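Local coordinates for protein chitinase (Thermococcus chitonophagus, PDB 5XSW) that probably hydrolyses chitin as an endochitinase, this chain being the C-terminal part of the longer protein, and is seen here with a glycan bound, at residues Q259-Y264 against V298-M302. Sequence-based numbering, arbitrary orientation.
With PO4 (phosphate ion), chain E.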
# COMPACT_ATOMS: atom_id res chain seq x y z
N GLN A 259 3.48 0.37 -0.60
CA GLN A 259 3.54 0.56 -2.06
C GLN A 259 4.85 1.28 -2.51
O GLN A 259 5.52 0.88 -3.50
CB GLN A 259 2.29 1.35 -2.48
CG GLN A 259 2.24 1.80 -3.93
CD GLN A 259 1.00 2.64 -4.17
OE1 GLN A 259 0.12 2.26 -4.94
NE2 GLN A 259 0.89 3.72 -3.43
N ILE A 260 5.27 2.33 -1.80
CA ILE A 260 6.50 3.01 -2.26
C ILE A 260 7.74 2.20 -1.97
O ILE A 260 8.69 2.22 -2.76
CB ILE A 260 6.66 4.44 -1.70
CG1 ILE A 260 6.80 4.46 -0.20
CG2 ILE A 260 5.50 5.32 -2.19
CD1 ILE A 260 6.82 5.90 0.40
N LYS A 261 7.73 1.40 -0.91
CA LYS A 261 8.74 0.37 -0.76
C LYS A 261 8.79 -0.59 -1.97
O LYS A 261 9.88 -0.94 -2.48
CB LYS A 261 8.45 -0.42 0.56
CG LYS A 261 9.49 -1.21 1.12
CD LYS A 261 8.99 -1.77 2.53
CE LYS A 261 9.78 -3.03 2.79
NZ LYS A 261 9.32 -3.55 4.11
N ALA A 262 7.64 -1.06 -2.44
CA ALA A 262 7.64 -1.95 -3.62
C ALA A 262 8.20 -1.24 -4.87
O ALA A 262 8.93 -1.81 -5.67
CB ALA A 262 6.19 -2.47 -3.92
N TYR A 263 7.84 0.03 -5.02
CA TYR A 263 8.22 0.79 -6.23
C TYR A 263 9.70 1.15 -6.21
O TYR A 263 10.33 1.37 -7.26
CB TYR A 263 7.40 2.07 -6.36
CG TYR A 263 5.93 1.91 -6.64
CD1 TYR A 263 5.38 0.69 -6.97
CD2 TYR A 263 5.08 3.03 -6.55
CE1 TYR A 263 4.00 0.55 -7.21
CE2 TYR A 263 3.73 2.92 -6.82
CZ TYR A 263 3.20 1.68 -7.16
OH TYR A 263 1.86 1.62 -7.40
N TYR A 264 10.26 1.24 -5.02
CA TYR A 264 11.61 1.76 -4.89
C TYR A 264 12.53 0.81 -4.14
O TYR A 264 13.05 1.14 -3.06
CB TYR A 264 11.56 3.13 -4.22
CG TYR A 264 11.06 4.23 -5.14
CD1 TYR A 264 11.85 4.67 -6.23
CD2 TYR A 264 9.83 4.84 -4.93
CE1 TYR A 264 11.43 5.70 -7.09
CE2 TYR A 264 9.36 5.87 -5.84
CZ TYR A 264 10.21 6.29 -6.89
OH TYR A 264 9.81 7.31 -7.71
N VAL A 298 9.48 10.90 -1.02
CA VAL A 298 9.38 9.82 -1.98
C VAL A 298 7.93 9.52 -2.34
O VAL A 298 7.64 9.23 -3.49
CB VAL A 298 10.09 8.53 -1.44
CG1 VAL A 298 9.86 7.29 -2.36
CG2 VAL A 298 11.65 8.85 -1.30
N SER A 299 7.03 9.60 -1.36
CA SER A 299 5.62 9.39 -1.66
C SER A 299 5.07 10.42 -2.66
O SER A 299 4.30 10.09 -3.57
CB SER A 299 4.79 9.46 -0.35
OG SER A 299 3.46 9.01 -0.61
N LEU A 300 5.42 11.68 -2.44
CA LEU A 300 5.05 12.75 -3.35
C LEU A 300 5.70 12.57 -4.71
O LEU A 300 5.08 12.76 -5.75
CB LEU A 300 5.45 14.09 -2.75
CG LEU A 300 4.66 14.48 -1.50
CD1 LEU A 300 5.43 15.47 -0.66
CD2 LEU A 300 3.31 15.02 -1.90
N THR A 301 6.95 12.15 -4.69
CA THR A 301 7.71 11.92 -5.90
C THR A 301 7.04 10.83 -6.71
O THR A 301 6.96 10.92 -7.92
CB THR A 301 9.16 11.51 -5.57
OG1 THR A 301 9.84 12.63 -5.01
CG2 THR A 301 9.88 11.04 -6.82
N MET A 302 6.51 9.83 -6.03
CA MET A 302 5.86 8.72 -6.69
C MET A 302 4.66 9.23 -7.49
O MET A 302 4.45 8.78 -8.60
CB MET A 302 5.39 7.69 -5.66
CG MET A 302 4.52 6.59 -6.24
SD MET A 302 2.77 7.02 -6.33
CE MET A 302 2.28 6.81 -4.63
P PO4 E . -1.96 5.80 -3.29
O1 PO4 E . -1.70 5.63 -1.84
O2 PO4 E . -0.79 5.55 -4.20
O3 PO4 E . -3.10 4.87 -3.62
O4 PO4 E . -2.32 7.17 -3.71
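Helices that cross steeply can pack chiefly through apolar side chains, and the crossing of helix 254-263 with helix 288-311, in the largely helical part of this chitinase chain, is a case in point: segments 259-264 and 298-302 share no hydrogen bond. Their axes pass 10.4 Å apart at 72°, and the backbones come closest where Ile260 faces Ser299. Met302, the most deeply engaged residue, lies among several partners: its CB is 4.2 Å from CG2 of Ile260, its CG meets the edge of the Tyr263 ring at CD2, 3.6 Å away, and its CE lies 3.6 Å from NE2 of Gln259. The CD1 of Ile260 also lies 4.3 Å from CG1 of Val298. Tyr264, the first residue to leave helical geometry, extends the contact past the helix end, its CD2 lying 3.6 Å from CG1 of Val298 and its OH 3.8 Å from CG2 of Thr301. Ser299 OG hydrogen-bonds to OD1 of Asn256, one turn before Ile260 on the same helix; Gln259 OE1 turns to Ser254 of the second subunit, which places the crossing beside the dimer interface. There a phosphate ion, probably from the crystallisation liquor, accepts a hydrogen bond at O2 from Gln259 NE2, 2.6 Å away.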